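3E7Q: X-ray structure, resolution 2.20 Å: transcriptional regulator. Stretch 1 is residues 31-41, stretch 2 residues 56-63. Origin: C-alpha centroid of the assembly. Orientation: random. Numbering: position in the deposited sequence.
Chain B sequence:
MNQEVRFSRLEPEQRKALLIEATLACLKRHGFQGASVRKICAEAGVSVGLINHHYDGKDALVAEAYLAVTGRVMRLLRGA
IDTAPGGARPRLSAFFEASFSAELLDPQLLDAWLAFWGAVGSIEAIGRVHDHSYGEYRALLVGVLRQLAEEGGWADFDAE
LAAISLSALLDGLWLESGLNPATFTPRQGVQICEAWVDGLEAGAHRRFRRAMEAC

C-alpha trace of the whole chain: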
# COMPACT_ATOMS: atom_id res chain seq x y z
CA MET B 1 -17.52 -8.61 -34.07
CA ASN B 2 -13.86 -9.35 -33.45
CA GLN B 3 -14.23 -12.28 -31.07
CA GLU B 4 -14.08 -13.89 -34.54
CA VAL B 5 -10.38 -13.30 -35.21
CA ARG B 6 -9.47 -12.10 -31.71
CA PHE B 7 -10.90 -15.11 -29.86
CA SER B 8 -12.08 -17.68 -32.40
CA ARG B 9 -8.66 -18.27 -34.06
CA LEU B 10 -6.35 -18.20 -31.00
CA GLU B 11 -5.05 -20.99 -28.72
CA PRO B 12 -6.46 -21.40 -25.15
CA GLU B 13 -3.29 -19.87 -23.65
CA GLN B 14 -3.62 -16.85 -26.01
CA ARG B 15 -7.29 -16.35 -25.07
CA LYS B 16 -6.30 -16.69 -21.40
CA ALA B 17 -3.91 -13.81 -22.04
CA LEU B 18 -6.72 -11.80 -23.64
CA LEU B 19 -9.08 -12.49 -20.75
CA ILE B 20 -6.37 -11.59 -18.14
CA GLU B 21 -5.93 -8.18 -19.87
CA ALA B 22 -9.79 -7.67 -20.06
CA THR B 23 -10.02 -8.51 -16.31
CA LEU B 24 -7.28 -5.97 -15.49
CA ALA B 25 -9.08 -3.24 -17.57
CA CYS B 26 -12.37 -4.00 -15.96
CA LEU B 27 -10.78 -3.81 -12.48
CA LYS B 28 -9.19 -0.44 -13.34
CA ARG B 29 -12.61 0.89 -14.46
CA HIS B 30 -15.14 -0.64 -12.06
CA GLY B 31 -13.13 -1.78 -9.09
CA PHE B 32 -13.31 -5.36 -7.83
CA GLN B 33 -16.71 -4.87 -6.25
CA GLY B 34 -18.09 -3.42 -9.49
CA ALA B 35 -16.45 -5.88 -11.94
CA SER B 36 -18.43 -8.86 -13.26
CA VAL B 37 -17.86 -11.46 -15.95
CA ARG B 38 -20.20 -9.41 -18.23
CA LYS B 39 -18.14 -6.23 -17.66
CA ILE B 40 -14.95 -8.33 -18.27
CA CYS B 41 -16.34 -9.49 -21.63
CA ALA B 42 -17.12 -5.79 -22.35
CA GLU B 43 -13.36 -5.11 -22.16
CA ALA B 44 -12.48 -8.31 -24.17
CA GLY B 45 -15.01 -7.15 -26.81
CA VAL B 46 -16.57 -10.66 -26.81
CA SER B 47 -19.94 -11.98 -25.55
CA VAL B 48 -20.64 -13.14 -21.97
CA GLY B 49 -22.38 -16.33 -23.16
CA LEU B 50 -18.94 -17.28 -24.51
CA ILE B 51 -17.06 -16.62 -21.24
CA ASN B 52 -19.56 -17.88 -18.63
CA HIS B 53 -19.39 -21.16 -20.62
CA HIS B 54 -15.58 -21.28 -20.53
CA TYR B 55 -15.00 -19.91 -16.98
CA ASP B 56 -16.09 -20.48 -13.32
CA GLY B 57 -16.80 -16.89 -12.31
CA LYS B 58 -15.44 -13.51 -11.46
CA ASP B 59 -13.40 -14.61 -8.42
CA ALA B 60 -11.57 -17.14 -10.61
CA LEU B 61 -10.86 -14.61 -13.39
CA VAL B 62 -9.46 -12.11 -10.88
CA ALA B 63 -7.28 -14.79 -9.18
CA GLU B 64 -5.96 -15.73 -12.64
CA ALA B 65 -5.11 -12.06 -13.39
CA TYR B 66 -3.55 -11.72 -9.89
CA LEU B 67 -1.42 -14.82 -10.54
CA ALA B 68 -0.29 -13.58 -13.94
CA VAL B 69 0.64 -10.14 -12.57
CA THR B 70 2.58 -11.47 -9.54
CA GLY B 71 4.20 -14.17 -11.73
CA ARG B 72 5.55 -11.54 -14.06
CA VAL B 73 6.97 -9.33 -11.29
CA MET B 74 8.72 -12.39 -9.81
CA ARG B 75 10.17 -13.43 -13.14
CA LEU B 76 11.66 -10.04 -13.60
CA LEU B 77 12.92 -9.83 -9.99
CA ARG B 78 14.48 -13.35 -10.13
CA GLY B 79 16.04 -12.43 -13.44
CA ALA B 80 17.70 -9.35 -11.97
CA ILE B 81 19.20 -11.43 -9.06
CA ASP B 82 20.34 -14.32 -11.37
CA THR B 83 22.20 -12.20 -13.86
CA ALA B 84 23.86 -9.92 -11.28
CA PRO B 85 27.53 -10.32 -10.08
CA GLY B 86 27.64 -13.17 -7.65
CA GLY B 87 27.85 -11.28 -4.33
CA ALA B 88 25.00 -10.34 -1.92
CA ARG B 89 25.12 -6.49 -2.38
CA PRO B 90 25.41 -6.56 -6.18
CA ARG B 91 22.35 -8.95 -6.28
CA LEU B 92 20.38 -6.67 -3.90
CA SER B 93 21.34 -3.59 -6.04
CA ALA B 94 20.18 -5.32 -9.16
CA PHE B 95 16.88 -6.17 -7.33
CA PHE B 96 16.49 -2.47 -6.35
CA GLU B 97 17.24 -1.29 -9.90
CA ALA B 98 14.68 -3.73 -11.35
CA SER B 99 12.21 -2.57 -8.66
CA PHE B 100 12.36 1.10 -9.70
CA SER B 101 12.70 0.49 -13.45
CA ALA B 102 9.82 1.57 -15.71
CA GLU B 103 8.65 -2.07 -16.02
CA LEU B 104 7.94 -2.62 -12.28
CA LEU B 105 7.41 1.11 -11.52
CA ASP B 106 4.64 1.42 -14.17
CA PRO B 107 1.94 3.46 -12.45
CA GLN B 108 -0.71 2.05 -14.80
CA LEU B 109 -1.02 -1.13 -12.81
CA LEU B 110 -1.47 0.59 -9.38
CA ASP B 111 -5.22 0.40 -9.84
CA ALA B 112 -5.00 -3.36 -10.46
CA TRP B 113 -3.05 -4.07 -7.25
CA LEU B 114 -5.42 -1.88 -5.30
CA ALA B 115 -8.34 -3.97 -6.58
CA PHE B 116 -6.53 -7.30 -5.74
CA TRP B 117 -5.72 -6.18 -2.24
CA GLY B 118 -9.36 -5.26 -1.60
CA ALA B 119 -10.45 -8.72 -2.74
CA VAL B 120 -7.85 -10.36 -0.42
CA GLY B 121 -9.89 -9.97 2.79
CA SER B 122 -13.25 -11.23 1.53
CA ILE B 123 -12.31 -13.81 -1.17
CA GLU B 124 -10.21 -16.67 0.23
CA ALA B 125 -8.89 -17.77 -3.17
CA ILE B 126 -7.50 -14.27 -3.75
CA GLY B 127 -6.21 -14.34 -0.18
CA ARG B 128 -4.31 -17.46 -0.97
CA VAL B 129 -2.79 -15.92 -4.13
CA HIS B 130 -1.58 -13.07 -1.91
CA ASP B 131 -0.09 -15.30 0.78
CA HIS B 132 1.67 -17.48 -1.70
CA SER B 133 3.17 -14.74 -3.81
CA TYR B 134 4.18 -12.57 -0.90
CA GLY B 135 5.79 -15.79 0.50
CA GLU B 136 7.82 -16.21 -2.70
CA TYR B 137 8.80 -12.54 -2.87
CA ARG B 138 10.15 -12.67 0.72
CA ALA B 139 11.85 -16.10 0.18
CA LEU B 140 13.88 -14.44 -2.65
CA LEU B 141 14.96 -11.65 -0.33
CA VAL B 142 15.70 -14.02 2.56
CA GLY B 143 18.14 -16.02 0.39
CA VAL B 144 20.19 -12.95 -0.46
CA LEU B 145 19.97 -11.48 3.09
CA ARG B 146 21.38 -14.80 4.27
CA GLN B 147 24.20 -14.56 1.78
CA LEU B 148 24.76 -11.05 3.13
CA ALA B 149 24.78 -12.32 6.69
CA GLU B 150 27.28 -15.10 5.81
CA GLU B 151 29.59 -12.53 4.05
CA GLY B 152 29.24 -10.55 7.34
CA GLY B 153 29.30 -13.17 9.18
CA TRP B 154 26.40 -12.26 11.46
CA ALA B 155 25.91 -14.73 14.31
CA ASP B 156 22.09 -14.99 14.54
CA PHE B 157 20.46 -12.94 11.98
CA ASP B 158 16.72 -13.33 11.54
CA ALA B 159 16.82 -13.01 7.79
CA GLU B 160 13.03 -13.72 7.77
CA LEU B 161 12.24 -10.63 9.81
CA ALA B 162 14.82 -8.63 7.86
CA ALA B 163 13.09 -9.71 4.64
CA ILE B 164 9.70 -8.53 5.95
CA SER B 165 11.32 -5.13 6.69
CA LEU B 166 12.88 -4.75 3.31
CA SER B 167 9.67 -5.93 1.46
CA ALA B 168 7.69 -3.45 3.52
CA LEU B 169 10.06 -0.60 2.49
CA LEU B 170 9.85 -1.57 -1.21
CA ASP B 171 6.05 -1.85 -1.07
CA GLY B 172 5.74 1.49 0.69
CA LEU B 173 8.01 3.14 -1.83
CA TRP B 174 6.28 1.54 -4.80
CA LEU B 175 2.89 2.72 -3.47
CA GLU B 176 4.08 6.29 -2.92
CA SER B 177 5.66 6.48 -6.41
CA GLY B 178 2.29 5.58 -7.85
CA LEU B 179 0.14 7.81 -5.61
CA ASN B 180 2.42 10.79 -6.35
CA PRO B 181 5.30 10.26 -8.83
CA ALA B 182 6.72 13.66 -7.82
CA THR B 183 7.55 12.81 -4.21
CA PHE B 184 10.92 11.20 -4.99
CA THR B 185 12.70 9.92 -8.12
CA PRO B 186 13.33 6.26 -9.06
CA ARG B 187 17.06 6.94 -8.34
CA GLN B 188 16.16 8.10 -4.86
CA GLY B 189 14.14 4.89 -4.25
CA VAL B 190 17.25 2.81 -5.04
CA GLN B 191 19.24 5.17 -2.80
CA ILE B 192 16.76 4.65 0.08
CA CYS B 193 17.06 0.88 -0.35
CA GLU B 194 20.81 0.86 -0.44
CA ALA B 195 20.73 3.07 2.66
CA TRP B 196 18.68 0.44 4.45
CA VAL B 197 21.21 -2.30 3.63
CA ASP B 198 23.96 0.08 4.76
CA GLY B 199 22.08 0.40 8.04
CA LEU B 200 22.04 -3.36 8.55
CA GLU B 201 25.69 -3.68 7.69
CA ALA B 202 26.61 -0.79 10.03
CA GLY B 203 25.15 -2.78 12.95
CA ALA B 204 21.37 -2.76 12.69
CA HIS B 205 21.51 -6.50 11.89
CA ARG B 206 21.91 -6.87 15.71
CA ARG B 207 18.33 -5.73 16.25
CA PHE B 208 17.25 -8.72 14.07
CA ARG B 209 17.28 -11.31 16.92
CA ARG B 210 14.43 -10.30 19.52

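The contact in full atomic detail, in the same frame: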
# COMPACT_ATOMS: atom_id res chain seq x y z
N GLY B 31 -13.52 -1.11 -10.34
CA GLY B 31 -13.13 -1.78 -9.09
C GLY B 31 -13.47 -3.27 -9.04
O GLY B 31 -14.18 -3.81 -9.88
N PHE B 32 -12.96 -3.95 -8.02
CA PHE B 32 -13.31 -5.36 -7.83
C PHE B 32 -14.76 -5.54 -7.54
O PHE B 32 -15.39 -6.42 -8.11
CB PHE B 32 -12.52 -6.02 -6.72
CG PHE B 32 -12.99 -7.44 -6.41
CD1 PHE B 32 -12.61 -8.49 -7.20
CD2 PHE B 32 -13.83 -7.69 -5.32
CE1 PHE B 32 -13.04 -9.79 -6.91
CE2 PHE B 32 -14.29 -8.99 -5.05
CZ PHE B 32 -13.87 -10.04 -5.83
N GLN B 33 -15.29 -4.72 -6.63
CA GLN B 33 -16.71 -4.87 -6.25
C GLN B 33 -17.62 -4.65 -7.47
O GLN B 33 -18.65 -5.33 -7.62
CB GLN B 33 -17.11 -3.90 -5.11
CG GLN B 33 -16.27 -3.97 -3.85
CD GLN B 33 -15.10 -2.95 -3.86
OE1 GLN B 33 -14.51 -2.69 -4.93
NE2 GLN B 33 -14.76 -2.40 -2.68
N GLY B 34 -17.26 -3.71 -8.33
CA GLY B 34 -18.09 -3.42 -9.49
C GLY B 34 -17.88 -4.29 -10.73
O GLY B 34 -18.71 -4.28 -11.62
N ALA B 35 -16.74 -5.00 -10.80
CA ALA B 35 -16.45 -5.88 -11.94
C ALA B 35 -17.42 -7.05 -11.97
O ALA B 35 -17.97 -7.40 -10.93
CB ALA B 35 -14.97 -6.40 -11.90
N SER B 36 -17.67 -7.62 -13.15
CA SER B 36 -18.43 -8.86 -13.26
C SER B 36 -17.94 -9.51 -14.52
O SER B 36 -17.27 -8.86 -15.28
CB SER B 36 -19.92 -8.55 -13.40
OG SER B 36 -20.14 -7.69 -14.51
N VAL B 37 -18.28 -10.77 -14.75
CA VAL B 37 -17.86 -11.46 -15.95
C VAL B 37 -18.40 -10.77 -17.22
O VAL B 37 -17.69 -10.74 -18.24
CB VAL B 37 -18.28 -12.96 -15.97
CG1 VAL B 37 -17.82 -13.68 -14.71
CG2 VAL B 37 -19.72 -13.08 -16.09
N ARG B 38 -19.63 -10.24 -17.16
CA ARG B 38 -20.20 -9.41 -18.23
C ARG B 38 -19.34 -8.16 -18.51
O ARG B 38 -18.93 -7.94 -19.65
CB ARG B 38 -21.69 -9.01 -17.92
CG ARG B 38 -22.80 -10.12 -18.23
CD ARG B 38 -24.25 -9.63 -18.64
NE ARG B 38 -24.57 -10.09 -20.02
CZ ARG B 38 -24.69 -9.31 -21.11
NH1 ARG B 38 -24.59 -7.98 -21.02
NH2 ARG B 38 -24.93 -9.85 -22.32
N LYS B 39 -19.02 -7.38 -17.49
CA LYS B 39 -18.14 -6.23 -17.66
C LYS B 39 -16.69 -6.57 -18.10
O LYS B 39 -15.99 -5.71 -18.69
CB LYS B 39 -18.13 -5.36 -16.41
CG LYS B 39 -19.45 -4.65 -16.14
CD LYS B 39 -19.40 -3.98 -14.76
CE LYS B 39 -20.51 -2.93 -14.57
NZ LYS B 39 -20.52 -2.34 -13.16
N ILE B 40 -16.26 -7.82 -17.83
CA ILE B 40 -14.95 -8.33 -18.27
C ILE B 40 -15.01 -8.58 -19.77
O ILE B 40 -14.13 -8.13 -20.52
CB ILE B 40 -14.52 -9.64 -17.48
CG1 ILE B 40 -14.06 -9.27 -16.05
CG2 ILE B 40 -13.38 -10.37 -18.18
CD1 ILE B 40 -14.04 -10.43 -15.08
N CYS B 41 -16.06 -9.28 -20.19
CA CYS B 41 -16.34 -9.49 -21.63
C CYS B 41 -16.47 -8.17 -22.42
O CYS B 41 -16.05 -8.10 -23.58
CB CYS B 41 -17.60 -10.38 -21.79
SG CYS B 41 -17.27 -12.06 -21.15
N ASP B 56 -15.33 -20.17 -14.55
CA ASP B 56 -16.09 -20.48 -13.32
C ASP B 56 -16.87 -19.26 -12.82
O ASP B 56 -18.11 -19.33 -12.56
CB ASP B 56 -15.16 -21.08 -12.23
CG ASP B 56 -15.80 -21.12 -10.83
OD1 ASP B 56 -16.95 -20.67 -10.65
OD2 ASP B 56 -15.13 -21.61 -9.88
N GLY B 57 -16.17 -18.14 -12.70
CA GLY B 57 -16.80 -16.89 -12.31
C GLY B 57 -15.78 -15.78 -12.19
O GLY B 57 -14.61 -15.93 -12.60
N LYS B 58 -16.24 -14.68 -11.63
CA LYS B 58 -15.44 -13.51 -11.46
C LYS B 58 -14.25 -13.82 -10.53
O LYS B 58 -13.12 -13.63 -10.90
CB LYS B 58 -16.30 -12.39 -10.90
CG LYS B 58 -15.55 -11.11 -10.52
CD LYS B 58 -16.30 -10.52 -9.36
CE LYS B 58 -15.91 -9.12 -9.05
NZ LYS B 58 -17.08 -8.49 -8.40
N ASP B 59 -14.50 -14.34 -9.34
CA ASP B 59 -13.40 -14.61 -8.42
C ASP B 59 -12.23 -15.32 -9.12
O ASP B 59 -11.10 -14.94 -8.96
CB ASP B 59 -13.87 -15.39 -7.19
CG ASP B 59 -14.85 -14.63 -6.35
OD1 ASP B 59 -15.06 -13.38 -6.58
OD2 ASP B 59 -15.45 -15.29 -5.43
N ALA B 60 -12.55 -16.35 -9.90
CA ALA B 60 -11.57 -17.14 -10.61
C ALA B 60 -10.83 -16.37 -11.71
O ALA B 60 -9.66 -16.61 -11.95
CB ALA B 60 -12.25 -18.31 -11.20
N LEU B 61 -11.51 -15.45 -12.39
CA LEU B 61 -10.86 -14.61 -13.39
C LEU B 61 -9.92 -13.63 -12.73
O LEU B 61 -8.85 -13.36 -13.24
CB LEU B 61 -11.91 -13.85 -14.25
CG LEU B 61 -12.61 -14.72 -15.29
CD1 LEU B 61 -13.94 -14.08 -15.79
CD2 LEU B 61 -11.66 -15.05 -16.45
N VAL B 62 -10.30 -13.10 -11.59
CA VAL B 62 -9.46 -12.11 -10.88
C VAL B 62 -8.21 -12.79 -10.27
O VAL B 62 -7.09 -12.29 -10.48
CB VAL B 62 -10.28 -11.32 -9.83
CG1 VAL B 62 -9.38 -10.53 -8.93
CG2 VAL B 62 -11.34 -10.39 -10.51
N ALA B 63 -8.40 -13.95 -9.62
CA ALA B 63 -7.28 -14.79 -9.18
C ALA B 63 -6.33 -15.14 -10.32
O ALA B 63 -5.11 -15.05 -10.17
CB ALA B 63 -7.78 -16.07 -8.50

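The two stretches meet where the turn that opens one helix lies against the first turns of another. In stretch 1 the chain leaves a weakly bonded helical segment, passes through A35 and S36, and enters the helix that starts at V37; in stretch 2 the helix begins at K58, just after G57. These two helices run at 50° to each other, with axes no nearer than 10.7 Å, so they are bridged by side chains rather than pressed backbone to backbone. The backbones come nearer at the helix starts, where V37 CA lies 5.5 Å from K58 CA.

K58 is the bump that fills the main hollow. Its CA-to-CB bond points toward stretch 1, and its long side chain reaches into a pocket lined by the F32 ring, the A35 methyl and the carbonyls of the turn. Lysine suits this place because it is two things at once. Its aliphatic part packs against carbon: K58 CE lies over one face of the F32 ring, and the A35 methyl packs beside it, with A35 CB 4.1 Å from K58 CE. K58 NZ donates hydrogen bonds to F32 O at 2.7 Å and to A35 O at 2.9 Å, although the position of F32 O is less certain in the model. The ammonium also sits over the F32 ring, 4.3 Å from K58 NZ to the ring centroid and almost on the ring normal, a cation-pi contact that sets the positive charge against the electron-rich face.

The F32 ring, carried on a t rotamer, reaches nearer to stretch 2 than its sideways CA-to-CB bond would suggest. While K58 covers a face, V62 and D59 meet the edge: F32 CD1 is 4.0 Å from V62 CG2, and F32 CZ is 3.6 Å from D59 OD1. The branched valine offers a methyl to the apolar rim, and the carboxylate oxygen lies near the ring plane, where the slightly positive ring hydrogens are found.

Farther along, aliphatic side chains meet. The CA-to-CB bond of L61 points toward stretch 1, and its CD1 methyl meets both V37 CG1, at 4.0 Å, and I40 CD1, at 3.7 Å. V37 CG1 also rests 3.6 Å from K58 N, against the opening of the second helix. S36 steadies the facing helix start: its OG accepts a capping bond from K39 N, 3.2 Å away, satisfying an amide that has no preceding turn to bond to.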